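Local coordinates for protein beta-N-acetylglucosaminidase (Thermotoga maritima, PDB 3WO8) that probably hydrolyses terminal non-reducing N-acetyl-D-hexosamine residues from N-acetyl-beta-D-hexosaminides, as a family 3 glycoside hydrolase with a TIM-barrel domain, at residues B[376-381]-B[439-444]; B[416-421]-B[447-452]. One frame throughout, in Å; residues are numbered along the deposited sequence.

Interaction 1 (B[376-381]-B[439-444]); sequences GDYDQI and VLRNPF
Tyr-378 reaches Leu-440 and Arg-441 in a contact that buries 125 Å² between the two segments. It is made by side-chain ends, since the nearest CA atoms, those of Tyr-378 and Leu-440, are still 10.0 Å apart. Just ahead of the tyrosine, the buried Asp-377 turns to its own partner, OD2 being hydrogen-bonded to Thr-460 OG1. Tyr-378 then spans the gap. Its CG lies beside the backbone N and opposite the carbonyl carbon (chi1 -57°), which sends the long ring out from the helix until its far end reaches the other segment. On the way, CE1 passes 4.3 Å from Leu-440 CD2, a methyl placed obliquely to the ring. Beyond it the phenol OH packs 3.8 Å from Arg-441 CD and 3.9 Å from Arg-441 NH1, distances of packing and not of bonding. The two side chains cross at about a right angle; OH sits at the guanidinium edge, near its plane, while ring and guanidinium planes are turned 45° apart. The Arg-441 chain is bent at chi3 (70°), and its strongest polar partner lies elsewhere: NE forms a salt bridge with Asp-139 of the second subunit. Further along the helix, Ile-381 adds a looser apolar approach, its CD1 4.6 Å from Leu-440 CD2. In the fold, helix 374-385 thus packs on the loop leaving strand 435-439 of the C-terminal domain. Ile-381 and Leu-440 both touch Phe-414 of strand 411-415 and Ile-465 of helix 462-471, which places the contact between helices 374-385 and 462-471, beside the ends of the inner strands 411-415 and 435-439, with the arginine turned to the partner subunit.

Interaction 2 (B[416-421]-B[447-452]); sequences ADIPNE and RYFEGR
Ile-418 holds CG1 between its backbone N and carbonyl carbon (chi1 44°), a crowded position, and Tyr-448 places CG beside its backbone N, opposite the carbonyl carbon (chi1 -65°); with both CB atoms directed across the contact, the two side chains come at each other from opposite directions. The ethyl branch of Ile-418 meets the tyrosine along the CD2 and CE2 side, with CG1 3.8 Å from Tyr-448 CD2. Its terminal CD1 lies obliquely to the ring and is modelled too near Tyr-448 CE2 for two carbons, so its exact placement is doubtful. The other branch serves the next residue: Ile-418 CG2 stands 4.5 Å from Phe-449 CZ, again oblique to the ring. One isoleucine therefore divides its two branches between two successive aromatic side chains, and the interface of 131 Å² is apolar. Phe-449 is the centre of an inverse gamma turn, in which Glu-450 N makes a weak 3.2 Å hydrogen bond to Tyr-448 O. Within the same segment, Tyr-448 CB rests 4.0 Å above the plane of the Phe-449 ring, over its centre. Cutting Tyr-448 back to an alanine would probably leave the ethyl branch of Ile-418 without its aromatic partner and open a gap beside Leu-424. That leucine belongs to helix 421-429, which also supplies His-427 and Leu-428 to Phe-449, while the Phe-449 ring stacks with Tyr-437 of strand 435-439. The contact thus joins the loop entering helix 421-429 to the loop leading into strand 453-456, with that helix packed against both aromatic residues.

How the interactions relate
Read from the N terminus, the segments run 376-381, 416-421, 439-444, 447-452, so the two contacts cross along the chain. Interaction 1 closes a loop of 57 residues, holding strands 391-397 and 411-415 and helix 421-429; interaction 2 opens within it and closes 25 residues later, beyond its end. Nearly all of helix 421-429 and most of strand 435-439 lie inside both loops. The centres of the two contacts are about 14 Å apart, and the contacts meet at Ala-416, whose CB lies 3.2 Å from Tyr-378 OH and whose O lies 3.5 Å from Arg-441 CB. Together they join helix 374-385 and the loops after strands 411-415 and 435-439 within the C-terminal domain.

Interaction 1 (B[376-381]-B[439-444])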
ATOM      1  N   GLY B 376      -1.890 -15.807  -7.622  1.00 35.27           N
ATOM      2  CA  GLY B 376      -2.388 -15.500  -6.275  1.00 33.82           C
ATOM      3  C   GLY B 376      -3.888 -15.211  -6.323  1.00 34.87           C
ATOM      4  O   GLY B 376      -4.645 -15.439  -5.353  1.00 34.81           O
ATOM      5  N   ASP B 377      -4.294 -14.708  -7.489  1.00 33.37           N
ATOM      6  CA  ASP B 377      -5.659 -14.370  -7.784  1.00 32.84           C
ATOM      7  C   ASP B 377      -6.543 -15.603  -7.845  1.00 31.63           C
ATOM      8  O   ASP B 377      -7.622 -15.661  -7.263  1.00 31.65           O
ATOM      9  CB  ASP B 377      -5.711 -13.602  -9.110  1.00 34.55           C
ATOM     10  CG  ASP B 377      -5.338 -12.098  -8.984  1.00 35.24           C
ATOM     11  OD1 ASP B 377      -5.042 -11.570  -7.871  1.00 31.77           O
ATOM     12  OD2 ASP B 377      -5.372 -11.439 -10.061  1.00 35.52           O
ATOM     13  N   TYR B 378      -6.083 -16.624  -8.536  1.00 32.25           N
ATOM     14  CA  TYR B 378      -6.858 -17.832  -8.595  1.00 30.35           C
ATOM     15  C   TYR B 378      -6.986 -18.436  -7.216  1.00 32.44           C
ATOM     16  O   TYR B 378      -8.080 -18.849  -6.821  1.00 35.75           O
ATOM     17  CB  TYR B 378      -6.241 -18.846  -9.533  1.00 31.62           C
ATOM     18  CG  TYR B 378      -6.041 -18.392 -10.928  1.00 32.01           C
ATOM     19  CD1 TYR B 378      -6.907 -17.515 -11.524  1.00 34.15           C
ATOM     20  CD2 TYR B 378      -4.964 -18.866 -11.675  1.00 37.28           C
ATOM     21  CE1 TYR B 378      -6.697 -17.077 -12.830  1.00 39.70           C
ATOM     22  CE2 TYR B 378      -4.750 -18.476 -12.987  1.00 37.21           C
ATOM     23  CZ  TYR B 378      -5.621 -17.574 -13.563  1.00 41.81           C
ATOM     24  OH  TYR B 378      -5.415 -17.169 -14.863  1.00 50.88           O
ATOM     25  N   ASP B 379      -5.890 -18.479  -6.466  1.00 34.16           N
ATOM     26  CA  ASP B 379      -5.947 -18.970  -5.072  1.00 33.82           C
ATOM     27  C   ASP B 379      -7.034 -18.295  -4.231  1.00 31.51           C
ATOM     28  O   ASP B 379      -7.603 -18.883  -3.301  1.00 27.60           O
ATOM     29  CB  ASP B 379      -4.630 -18.735  -4.362  1.00 35.13           C
ATOM     30  CG  ASP B 379      -3.519 -19.563  -4.898  1.00 38.88           C
ATOM     31  OD1 ASP B 379      -3.764 -20.476  -5.707  1.00 41.01           O
ATOM     32  OD2 ASP B 379      -2.362 -19.298  -4.495  1.00 46.60           O
ATOM     33  N   GLN B 380      -7.303 -17.049  -4.559  1.00 32.99           N
ATOM     34  CA  GLN B 380      -8.213 -16.221  -3.766  1.00 35.84           C
ATOM     35  C   GLN B 380      -9.722 -16.415  -4.071  1.00 36.79           C
ATOM     36  O   GLN B 380     -10.593 -15.961  -3.315  1.00 33.45           O
ATOM     37  CB  GLN B 380      -7.815 -14.775  -3.956  1.00 36.57           C
ATOM     38  CG  GLN B 380      -7.680 -14.010  -2.662  1.00 42.17           C
ATOM     39  CD  GLN B 380      -7.223 -12.622  -2.984  1.00 46.05           C
ATOM     40  OE1 GLN B 380      -6.194 -12.461  -3.683  1.00 43.77           O
ATOM     41  NE2 GLN B 380      -7.997 -11.599  -2.547  1.00 45.12           N
ATOM     42  N   ILE B 381     -10.015 -17.117  -5.161  1.00 37.05           N
ATOM     43  CA  ILE B 381     -11.377 -17.272  -5.630  1.00 36.06           C
ATOM     44  C   ILE B 381     -12.286 -17.993  -4.637  1.00 38.74           C
ATOM     45  O   ILE B 381     -13.445 -17.607  -4.482  1.00 42.69           O
ATOM     46  CB  ILE B 381     -11.377 -17.968  -6.989  1.00 36.32           C
ATOM     47  CG1 ILE B 381     -10.804 -17.001  -8.018  1.00 35.56           C
ATOM     48  CG2 ILE B 381     -12.783 -18.398  -7.379  1.00 37.72           C
ATOM     49  CD1 ILE B 381     -10.613 -17.580  -9.393  1.00 36.18           C
ATOM     50  N   VAL B 439     -14.951 -16.496 -18.095  1.00 44.02           N
ATOM     51  CA  VAL B 439     -13.868 -16.158 -19.021  1.00 44.77           C
ATOM     52  C   VAL B 439     -13.135 -14.988 -18.370  1.00 41.56           C
ATOM     53  O   VAL B 439     -13.604 -13.828 -18.321  1.00 41.31           O
ATOM     54  CB  VAL B 439     -14.377 -15.847 -20.448  1.00 45.45           C
ATOM     55  CG1 VAL B 439     -13.248 -15.334 -21.333  1.00 46.02           C
ATOM     56  CG2 VAL B 439     -14.993 -17.098 -21.061  1.00 44.30           C
ATOM     57  N   LEU B 440     -11.988 -15.340 -17.822  1.00 40.21           N
ATOM     58  CA  LEU B 440     -11.249 -14.460 -16.920  1.00 40.08           C
ATOM     59  C   LEU B 440     -10.301 -13.522 -17.628  1.00 36.60           C
ATOM     60  O   LEU B 440     -10.065 -12.413 -17.145  1.00 35.06           O
ATOM     61  CB  LEU B 440     -10.493 -15.302 -15.894  1.00 41.41           C
ATOM     62  CG  LEU B 440     -11.052 -15.338 -14.455  1.00 42.36           C
ATOM     63  CD1 LEU B 440     -12.515 -14.926 -14.276  1.00 38.72           C
ATOM     64  CD2 LEU B 440     -10.810 -16.713 -13.863  1.00 43.82           C
ATOM     65  N   ARG B 441      -9.819 -13.949 -18.796  1.00 39.65           N
ATOM     66  CA  ARG B 441      -8.758 -13.247 -19.500  1.00 41.34           C
ATOM     67  C   ARG B 441      -9.159 -12.778 -20.902  1.00 40.13           C
ATOM     68  O   ARG B 441      -9.625 -11.659 -21.107  1.00 47.87           O
ATOM     69  CB  ARG B 441      -7.489 -14.106 -19.502  1.00 40.63           C
ATOM     70  CG  ARG B 441      -6.919 -14.285 -18.101  1.00 41.89           C
ATOM     71  CD  ARG B 441      -5.686 -15.140 -18.115  1.00 48.00           C
ATOM     72  NE  ARG B 441      -4.556 -14.450 -18.735  1.00 55.86           N
ATOM     73  CZ  ARG B 441      -3.293 -14.538 -18.314  1.00 64.82           C
ATOM     74  NH1 ARG B 441      -2.994 -15.281 -17.238  1.00 60.77           N
ATOM     75  NH2 ARG B 441      -2.327 -13.864 -18.959  1.00 65.75           N
ATOM     76  N   ASN B 442      -8.965 -13.626 -21.874  1.00 40.36           N
ATOM     77  CA  ASN B 442      -9.182 -13.227 -23.243  1.00 40.60           C
ATOM     78  C   ASN B 442     -10.618 -13.426 -23.648  1.00 40.20           C
ATOM     79  O   ASN B 442     -11.074 -14.551 -23.734  1.00 43.50           O
ATOM     80  CB  ASN B 442      -8.303 -14.080 -24.126  1.00 47.05           C
ATOM     81  CG  ASN B 442      -8.162 -13.520 -25.537  1.00 48.12           C
ATOM     82  OD1 ASN B 442      -8.970 -12.715 -26.010  1.00 39.14           O
ATOM     83  ND2 ASN B 442      -7.113 -13.949 -26.206  1.00 46.67           N
ATOM     84  N   PRO B 443     -11.336 -12.347 -23.937  1.00 41.27           N
ATOM     85  CA  PRO B 443     -12.758 -12.517 -24.251  1.00 45.81           C
ATOM     86  C   PRO B 443     -13.062 -13.205 -25.604  1.00 46.29           C
ATOM     87  O   PRO B 443     -14.210 -13.549 -25.884  1.00 44.46           O
ATOM     88  CB  PRO B 443     -13.315 -11.065 -24.201  1.00 43.87           C
ATOM     89  CG  PRO B 443     -12.146 -10.185 -23.868  1.00 41.20           C
ATOM     90  CD  PRO B 443     -10.899 -10.959 -24.129  1.00 39.81           C
ATOM     91  N   PHE B 444     -12.039 -13.382 -26.425  1.00 50.51           N
ATOM     92  CA  PHE B 444     -12.175 -14.170 -27.627  1.00 63.34           C
ATOM     93  C   PHE B 444     -12.672 -15.553 -27.249  1.00 63.77           C
ATOM     94  O   PHE B 444     -13.510 -16.114 -27.946  1.00 59.40           O
ATOM     95  CB  PHE B 444     -10.834 -14.269 -28.362  1.00 73.55           C
ATOM     96  CG  PHE B 444     -10.705 -15.467 -29.284  1.00 90.49           C
ATOM     97  CD1 PHE B 444     -11.190 -15.414 -30.594  1.00 95.16           C
ATOM     98  CD2 PHE B 444     -10.047 -16.641 -28.859  1.00 95.95           C
ATOM     99  CE1 PHE B 444     -11.032 -16.495 -31.448  1.00 97.28           C
ATOM    100  CE2 PHE B 444      -9.901 -17.733 -29.713  1.00 92.45           C
ATOM    101  CZ  PHE B 444     -10.393 -17.658 -31.004  1.00 96.61           C
TER

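Interaction 2 (B[416-421]-B[447-452])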
ATOM      1  N   ALA B 416      -8.776 -19.612 -17.494  1.00 48.41           N
ATOM      2  CA  ALA B 416      -7.686 -18.712 -17.796  1.00 52.91           C
ATOM      3  C   ALA B 416      -7.531 -18.666 -19.300  1.00 56.96           C
ATOM      4  O   ALA B 416      -7.576 -17.609 -19.924  1.00 71.60           O
ATOM      5  CB  ALA B 416      -6.397 -19.219 -17.143  1.00 53.84           C
ATOM      6  N   ASP B 417      -7.337 -19.834 -19.879  1.00 59.08           N
ATOM      7  CA  ASP B 417      -7.259 -19.969 -21.303  1.00 60.05           C
ATOM      8  C   ASP B 417      -7.514 -21.414 -21.709  1.00 64.05           C
ATOM      9  O   ASP B 417      -7.719 -22.293 -20.870  1.00 66.28           O
ATOM     10  CB  ASP B 417      -5.904 -19.455 -21.817  1.00 66.62           C
ATOM     11  CG  ASP B 417      -4.738 -20.338 -21.432  1.00 62.08           C
ATOM     12  OD1 ASP B 417      -4.469 -20.465 -20.229  1.00 66.96           O
ATOM     13  OD2 ASP B 417      -4.069 -20.865 -22.340  1.00 57.90           O
ATOM     14  N   ILE B 418      -7.509 -21.655 -23.007  1.00 67.10           N
ATOM     15  CA  ILE B 418      -7.826 -22.969 -23.541  1.00 69.98           C
ATOM     16  C   ILE B 418      -6.734 -23.325 -24.568  1.00 70.54           C
ATOM     17  O   ILE B 418      -6.872 -23.073 -25.749  1.00 65.48           O
ATOM     18  CB  ILE B 418      -9.263 -22.984 -24.108  1.00 67.97           C
ATOM     19  CG1 ILE B 418      -9.570 -21.740 -24.950  1.00 80.59           C
ATOM     20  CG2 ILE B 418     -10.277 -22.903 -22.979  1.00 64.98           C
ATOM     21  CD1 ILE B 418      -8.757 -21.524 -26.218  1.00 83.39           C
ATOM     22  N   PRO B 419      -5.614 -23.890 -24.112  1.00 69.54           N
ATOM     23  CA  PRO B 419      -4.500 -24.082 -25.050  1.00 70.11           C
ATOM     24  C   PRO B 419      -4.676 -25.235 -26.045  1.00 74.67           C
ATOM     25  O   PRO B 419      -4.176 -25.151 -27.157  1.00 76.55           O
ATOM     26  CB  PRO B 419      -3.305 -24.351 -24.131  1.00 68.20           C
ATOM     27  CG  PRO B 419      -3.895 -24.894 -22.875  1.00 71.74           C
ATOM     28  CD  PRO B 419      -5.326 -24.430 -22.774  1.00 69.90           C
ATOM     29  N   ASN B 420      -5.350 -26.309 -25.647  1.00 80.11           N
ATOM     30  CA  ASN B 420      -5.537 -27.464 -26.536  1.00 80.28           C
ATOM     31  C   ASN B 420      -6.985 -27.869 -26.689  1.00 82.69           C
ATOM     32  O   ASN B 420      -7.879 -27.281 -26.082  1.00 75.45           O
ATOM     33  CB  ASN B 420      -4.701 -28.705 -26.146  1.00 80.09           C
ATOM     34  CG  ASN B 420      -3.856 -28.510 -24.902  1.00 81.26           C
ATOM     35  OD1 ASN B 420      -3.036 -27.588 -24.831  1.00 81.72           O
ATOM     36  ND2 ASN B 420      -3.997 -29.416 -23.943  1.00 77.59           N
ATOM     37  N   GLU B 421      -7.185 -28.869 -27.545  1.00 85.73           N
ATOM     38  CA  GLU B 421      -8.499 -29.394 -27.879  1.00 83.48           C
ATOM     39  C   GLU B 421      -8.941 -30.394 -26.818  1.00 80.85           C
ATOM     40  O   GLU B 421     -10.110 -30.417 -26.437  1.00 75.48           O
ATOM     41  CB  GLU B 421      -8.473 -30.047 -29.272  1.00 87.33           C
ATOM     42  CG  GLU B 421      -9.754 -30.782 -29.713  1.00 90.46           C
ATOM     43  CD  GLU B 421     -10.955 -29.863 -29.941  1.00 90.38           C
ATOM     44  OE1 GLU B 421     -10.884 -28.991 -30.824  1.00 84.56           O
ATOM     45  OE2 GLU B 421     -11.990 -30.016 -29.253  1.00 90.17           O
ATOM     46  N   ARG B 447     -16.151 -17.536 -27.743  1.00 77.69           N
ATOM     47  CA  ARG B 447     -16.688 -18.207 -28.933  1.00 90.66           C
ATOM     48  C   ARG B 447     -16.943 -19.701 -28.680  1.00 91.61           C
ATOM     49  O   ARG B 447     -17.999 -20.229 -29.054  1.00 95.75           O
ATOM     50  CB  ARG B 447     -15.768 -18.004 -30.143  1.00 98.48           C
ATOM     51  CG  ARG B 447     -14.519 -18.871 -30.141  1.00107.50           C
ATOM     52  CD  ARG B 447     -13.323 -18.117 -30.657  1.00113.98           C
ATOM     53  NE  ARG B 447     -13.363 -17.878 -32.103  1.00125.80           N
ATOM     54  CZ  ARG B 447     -12.759 -18.630 -33.023  1.00128.22           C
ATOM     55  NH1 ARG B 447     -12.053 -19.709 -32.677  1.00130.64           N
ATOM     56  NH2 ARG B 447     -12.854 -18.293 -34.304  1.00123.98           N
ATOM     57  N   TYR B 448     -15.999 -20.345 -27.995  1.00 85.08           N
ATOM     58  CA  TYR B 448     -16.051 -21.772 -27.716  1.00 79.51           C
ATOM     59  C   TYR B 448     -17.313 -22.189 -26.948  1.00 73.87           C
ATOM     60  O   TYR B 448     -17.882 -23.256 -27.177  1.00 71.93           O
ATOM     61  CB  TYR B 448     -14.866 -22.149 -26.869  1.00 80.00           C
ATOM     62  CG  TYR B 448     -13.534 -21.984 -27.537  1.00 86.69           C
ATOM     63  CD1 TYR B 448     -13.133 -22.850 -28.547  1.00 91.84           C
ATOM     64  CD2 TYR B 448     -12.644 -21.009 -27.120  1.00 85.76           C
ATOM     65  CE1 TYR B 448     -11.880 -22.739 -29.138  1.00 92.33           C
ATOM     66  CE2 TYR B 448     -11.395 -20.883 -27.707  1.00 92.53           C
ATOM     67  CZ  TYR B 448     -11.003 -21.753 -28.716  1.00 91.84           C
ATOM     68  OH  TYR B 448      -9.746 -21.638 -29.300  1.00 75.19           O
ATOM     69  N   PHE B 449     -17.740 -21.329 -26.039  1.00 65.91           N
ATOM     70  CA  PHE B 449     -18.844 -21.633 -25.153  1.00 65.47           C
ATOM     71  C   PHE B 449     -20.101 -21.014 -25.667  1.00 69.82           C
ATOM     72  O   PHE B 449     -20.750 -20.245 -24.986  1.00 66.66           O
ATOM     73  CB  PHE B 449     -18.499 -21.173 -23.740  1.00 65.97           C
ATOM     74  CG  PHE B 449     -17.194 -21.728 -23.272  1.00 61.08           C
ATOM     75  CD1 PHE B 449     -17.046 -23.090 -23.061  1.00 58.36           C
ATOM     76  CD2 PHE B 449     -16.092 -20.909 -23.149  1.00 62.18           C
ATOM     77  CE1 PHE B 449     -15.826 -23.621 -22.686  1.00 63.62           C
ATOM     78  CE2 PHE B 449     -14.863 -21.428 -22.769  1.00 66.39           C
ATOM     79  CZ  PHE B 449     -14.729 -22.787 -22.532  1.00 66.65           C
ATOM     80  N   GLU B 450     -20.442 -21.402 -26.887  1.00 86.38           N
ATOM     81  CA  GLU B 450     -21.600 -20.867 -27.590  1.00 95.59           C
ATOM     82  C   GLU B 450     -22.909 -21.249 -26.895  1.00 90.08           C
ATOM     83  O   GLU B 450     -23.159 -22.441 -26.648  1.00 87.71           O
ATOM     84  CB  GLU B 450     -21.601 -21.388 -29.044  1.00108.85           C
ATOM     85  CG  GLU B 450     -22.959 -21.348 -29.765  1.00116.28           C
ATOM     86  CD  GLU B 450     -23.631 -22.720 -29.916  1.00109.15           C
ATOM     87  OE1 GLU B 450     -23.875 -23.121 -31.066  1.00 96.41           O
ATOM     88  OE2 GLU B 450     -23.916 -23.407 -28.911  1.00110.75           O
ATOM     89  N   GLY B 451     -23.730 -20.242 -26.584  1.00 76.68           N
ATOM     90  CA  GLY B 451     -25.076 -20.482 -26.046  1.00 75.07           C
ATOM     91  C   GLY B 451     -25.099 -20.855 -24.569  1.00 77.93           C
ATOM     92  O   GLY B 451     -26.143 -20.702 -23.891  1.00 76.26           O
ATOM     93  N   ARG B 452     -23.947 -21.330 -24.068  1.00 69.05           N
ATOM     94  CA  ARG B 452     -23.736 -21.595 -22.640  1.00 65.04           C
ATOM     95  C   ARG B 452     -23.810 -20.335 -21.750  1.00 63.58           C
ATOM     96  O   ARG B 452     -23.942 -19.190 -22.234  1.00 63.91           O
ATOM     97  CB  ARG B 452     -22.418 -22.320 -22.428  1.00 59.79           C
ATOM     98  CG  ARG B 452     -22.306 -23.537 -23.322  1.00 66.46           C
ATOM     99  CD  ARG B 452     -21.552 -24.689 -22.682  1.00 70.64           C
ATOM    100  NE  ARG B 452     -21.555 -25.881 -23.531  1.00 72.05           N
ATOM    101  CZ  ARG B 452     -21.286 -27.125 -23.126  1.00 77.48           C
ATOM    102  NH1 ARG B 452     -20.988 -27.408 -21.860  1.00 78.43           N
ATOM    103  NH2 ARG B 452     -21.317 -28.108 -24.007  1.00 82.69           N
TER